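Techylectin-5A (Tachypleus tridentatus, PDB 1JC9) agglutinates bacteria and human erythrocytes as a lectin of innate immunity that specifically recognises substances carrying acetyl groups. Local coordinates at residues Tyr139-Asp144 with Val255-Arg260. Numbering follows the deposited sequence.
Sequences YMIRFD and VEMKIR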
ATOM      1  N   TYR A 139      -6.775  10.881  -6.447  1.00 19.48           N
ATOM      2  CA  TYR A 139      -5.869   9.839  -6.916  1.00 19.48           C
ATOM      3  C   TYR A 139      -6.524   8.484  -7.106  1.00 19.32           C
ATOM      4  O   TYR A 139      -7.572   8.192  -6.532  1.00 20.78           O
ATOM      5  CB  TYR A 139      -4.720   9.625  -5.919  1.00 17.95           C
ATOM      6  CG  TYR A 139      -3.710  10.736  -5.838  1.00 15.52           C
ATOM      7  CD1 TYR A 139      -3.936  11.861  -5.049  1.00 16.85           C
ATOM      8  CD2 TYR A 139      -2.523  10.664  -6.561  1.00 14.97           C
ATOM      9  CE1 TYR A 139      -2.997  12.890  -4.983  1.00 18.46           C
ATOM     10  CE2 TYR A 139      -1.584  11.681  -6.507  1.00 18.38           C
ATOM     11  CZ  TYR A 139      -1.824  12.791  -5.719  1.00 17.63           C
ATOM     12  OH  TYR A 139      -0.889  13.793  -5.684  1.00 18.01           O
ATOM     13  N   MET A 140      -5.882   7.659  -7.924  1.00 19.40           N
ATOM     14  CA  MET A 140      -6.326   6.290  -8.127  1.00 20.07           C
ATOM     15  C   MET A 140      -5.146   5.485  -7.594  1.00 18.70           C
ATOM     16  O   MET A 140      -4.008   5.962  -7.617  1.00 19.21           O
ATOM     17  CB  MET A 140      -6.563   5.973  -9.610  1.00 23.60           C
ATOM     18  CG  MET A 140      -5.354   6.119 -10.517  1.00 26.69           C
ATOM     19  SD  MET A 140      -5.699   5.483 -12.185  1.00 35.45           S
ATOM     20  CE  MET A 140      -7.149   6.431 -12.616  1.00 29.41           C
ATOM     21  N   ILE A 141      -5.407   4.293  -7.075  1.00 17.95           N
ATOM     22  CA  ILE A 141      -4.326   3.471  -6.561  1.00 17.41           C
ATOM     23  C   ILE A 141      -4.180   2.244  -7.444  1.00 18.11           C
ATOM     24  O   ILE A 141      -5.166   1.675  -7.905  1.00 19.46           O
ATOM     25  CB  ILE A 141      -4.578   3.030  -5.088  1.00 16.38           C
ATOM     26  CG1 ILE A 141      -3.423   2.147  -4.609  1.00 17.37           C
ATOM     27  CG2 ILE A 141      -5.893   2.277  -4.969  1.00 14.72           C
ATOM     28  CD1 ILE A 141      -3.475   1.817  -3.133  1.00 19.16           C
ATOM     29  N   ARG A 142      -2.940   1.855  -7.704  1.00 18.77           N
ATOM     30  CA  ARG A 142      -2.687   0.680  -8.520  1.00 18.61           C
ATOM     31  C   ARG A 142      -1.894  -0.350  -7.724  1.00 18.42           C
ATOM     32  O   ARG A 142      -0.932  -0.004  -7.042  1.00 16.80           O
ATOM     33  CB  ARG A 142      -1.911   1.064  -9.788  1.00 18.56           C
ATOM     34  CG  ARG A 142      -1.451  -0.136 -10.604  1.00 20.58           C
ATOM     35  CD  ARG A 142      -0.802   0.254 -11.940  1.00 20.82           C
ATOM     36  NE  ARG A 142      -0.179  -0.918 -12.553  1.00 25.33           N
ATOM     37  CZ  ARG A 142      -0.483  -1.400 -13.753  1.00 22.92           C
ATOM     38  NH1 ARG A 142      -1.408  -0.812 -14.497  1.00 25.29           N
ATOM     39  NH2 ARG A 142       0.129  -2.487 -14.198  1.00 25.16           N
ATOM     40  N   PHE A 143      -2.321  -1.609  -7.800  1.00 18.76           N
ATOM     41  CA  PHE A 143      -1.628  -2.703  -7.128  1.00 19.76           C
ATOM     42  C   PHE A 143      -0.923  -3.530  -8.200  1.00 20.45           C
ATOM     43  O   PHE A 143      -1.557  -3.983  -9.147  1.00 21.58           O
ATOM     44  CB  PHE A 143      -2.603  -3.640  -6.393  1.00 18.97           C
ATOM     45  CG  PHE A 143      -3.259  -3.032  -5.178  1.00 19.55           C
ATOM     46  CD1 PHE A 143      -4.416  -2.265  -5.300  1.00 18.81           C
ATOM     47  CD2 PHE A 143      -2.735  -3.259  -3.907  1.00 17.01           C
ATOM     48  CE1 PHE A 143      -5.045  -1.736  -4.174  1.00 19.63           C
ATOM     49  CE2 PHE A 143      -3.356  -2.733  -2.777  1.00 18.34           C
ATOM     50  CZ  PHE A 143      -4.513  -1.972  -2.911  1.00 17.81           C
ATOM     51  N   ASP A 144       0.388  -3.707  -8.067  1.00 21.06           N
ATOM     52  CA  ASP A 144       1.132  -4.528  -9.009  1.00 21.98           C
ATOM     53  C   ASP A 144       1.575  -5.767  -8.244  1.00 22.68           C
ATOM     54  O   ASP A 144       2.313  -5.669  -7.263  1.00 23.54           O
ATOM     55  CB  ASP A 144       2.337  -3.769  -9.572  1.00 21.71           C
ATOM     56  CG  ASP A 144       1.946  -2.817 -10.688  1.00 24.48           C
ATOM     57  OD1 ASP A 144       1.226  -3.250 -11.609  1.00 26.12           O
ATOM     58  OD2 ASP A 144       2.354  -1.640 -10.654  1.00 25.80           O
ATOM     59  N   VAL A 255       5.200  -7.252  -4.412  1.00 20.91           N
ATOM     60  CA  VAL A 255       3.999  -6.444  -4.596  1.00 21.87           C
ATOM     61  C   VAL A 255       4.350  -4.970  -4.412  1.00 21.41           C
ATOM     62  O   VAL A 255       5.355  -4.637  -3.783  1.00 22.08           O
ATOM     63  CB  VAL A 255       2.875  -6.810  -3.580  1.00 21.44           C
ATOM     64  CG1 VAL A 255       2.578  -8.298  -3.633  1.00 22.10           C
ATOM     65  CG2 VAL A 255       3.275  -6.399  -2.181  1.00 22.03           C
ATOM     66  N   GLU A 256       3.528  -4.095  -4.982  1.00 21.42           N
ATOM     67  CA  GLU A 256       3.722  -2.655  -4.862  1.00 20.85           C
ATOM     68  C   GLU A 256       2.375  -1.962  -4.916  1.00 20.69           C
ATOM     69  O   GLU A 256       1.483  -2.379  -5.653  1.00 20.88           O
ATOM     70  CB  GLU A 256       4.574  -2.088  -6.004  1.00 22.28           C
ATOM     71  CG  GLU A 256       6.013  -2.554  -6.076  1.00 25.47           C
ATOM     72  CD  GLU A 256       6.799  -1.783  -7.124  1.00 26.25           C
ATOM     73  OE1 GLU A 256       6.177  -1.291  -8.091  1.00 28.79           O
ATOM     74  OE2 GLU A 256       8.034  -1.673  -6.990  1.00 28.58           O
ATOM     75  N   MET A 257       2.237  -0.907  -4.121  1.00 20.41           N
ATOM     76  CA  MET A 257       1.030  -0.096  -4.092  1.00 20.68           C
ATOM     77  C   MET A 257       1.530   1.281  -4.518  1.00 19.16           C
ATOM     78  O   MET A 257       2.519   1.778  -3.979  1.00 18.12           O
ATOM     79  CB  MET A 257       0.443  -0.065  -2.680  1.00 20.01           C
ATOM     80  CG  MET A 257      -0.094  -1.424  -2.227  1.00 19.69           C
ATOM     81  SD  MET A 257      -0.445  -1.517  -0.459  1.00 20.50           S
ATOM     82  CE  MET A 257      -1.779  -0.323  -0.319  1.00 19.27           C
ATOM     83  N   LYS A 258       0.870   1.885  -5.500  1.00 18.90           N
ATOM     84  CA  LYS A 258       1.298   3.184  -6.006  1.00 18.75           C
ATOM     85  C   LYS A 258       0.109   4.029  -6.444  1.00 19.02           C
ATOM     86  O   LYS A 258      -0.913   3.496  -6.890  1.00 17.33           O
ATOM     87  CB  LYS A 258       2.256   2.971  -7.180  1.00 16.85           C
ATOM     88  CG  LYS A 258       1.643   2.143  -8.312  1.00 18.42           C
ATOM     89  CD  LYS A 258       2.685   1.628  -9.304  1.00 19.32           C
ATOM     90  CE  LYS A 258       3.534   0.533  -8.690  1.00 20.58           C
ATOM     91  NZ  LYS A 258       4.446  -0.092  -9.686  1.00 20.00           N
ATOM     92  N   ILE A 259       0.249   5.350  -6.328  1.00 18.90           N
ATOM     93  CA  ILE A 259      -0.829   6.255  -6.700  1.00 19.08           C
ATOM     94  C   ILE A 259      -0.457   7.244  -7.804  1.00 17.79           C
ATOM     95  O   ILE A 259       0.713   7.571  -7.996  1.00 18.02           O
ATOM     96  CB  ILE A 259      -1.362   7.011  -5.442  1.00 20.66           C
ATOM     97  CG1 ILE A 259      -0.232   7.729  -4.701  1.00 24.15           C
ATOM     98  CG2 ILE A 259      -1.971   6.013  -4.468  1.00 17.16           C
ATOM     99  CD1 ILE A 259       0.286   8.949  -5.383  1.00 32.94           C
ATOM    100  N   ARG A 260      -1.467   7.695  -8.543  1.00 18.21           N
ATOM    101  CA  ARG A 260      -1.289   8.651  -9.639  1.00 20.00           C
ATOM    102  C   ARG A 260      -2.593   9.427  -9.768  1.00 21.52           C
ATOM    103  O   ARG A 260      -3.671   8.863  -9.593  1.00 20.28           O
ATOM    104  CB  ARG A 260      -0.998   7.915 -10.953  1.00 21.83           C
ATOM    105  CG  ARG A 260      -0.679   8.828 -12.130  1.00 23.58           C
ATOM    106  CD  ARG A 260      -0.132   8.048 -13.322  1.00 22.34           C
ATOM    107  NE  ARG A 260      -1.161   7.308 -14.046  1.00 21.78           N
ATOM    108  CZ  ARG A 260      -0.912   6.536 -15.102  1.00 23.08           C
ATOM    109  NH1 ARG A 260       0.331   6.404 -15.550  1.00 20.75           N
ATOM    110  NH2 ARG A 260      -1.903   5.902 -15.716  1.00 24.97           N
TER
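Met140, Arg142 and Asp144 form hydrogen-bonded antiparallel pairs with Arg260, Lys258 and Glu256, each pair joined by two backbone hydrogen bonds. The shortest, from Arg142 N to Lys258 O, is 2.7 Å long and nearly straight at 170°.

On the face of these pairs, four residues form a salt-bridge network. Lys258 spans the strands: bent at chi3 (71°), its chain brings NZ to the anti side of Asp144 OD2 at 2.8 Å, while Glu256 OE1, on its own strand, takes NZ at 2.6 Å. The other carboxylate oxygen, Asp144 OD1, is gripped side-on by the extended Arg142, with both NE and NH2 at 2.9 Å. Asp81 adds a further salt bridge to Lys258, and Arg94 one to Glu256.

Within the fibrinogen C-terminal domain, strand 250-261 is central to the antiparallel sheet, running between 139-146 and 89-95; strand 152-162 flanks 139-146 in turn.

Ile141, Phe143, Met257 and Ile259 pack on the other face. Phe143 and Met257 lie side by side: Met257 CG is 3.6 Å from Phe143 CE2, and SD, oblique to the ring, makes a Met-aromatic contact. Met257 CE also reaches Ile141 CD1 at 3.9 Å. Ile259 turns CG2 to Ile141 CB and CD1 to Tyr139 at the strand end, 3.5 Å from ring atom CD2; Tyr139 OH is hydrogen-bonded to Asp48.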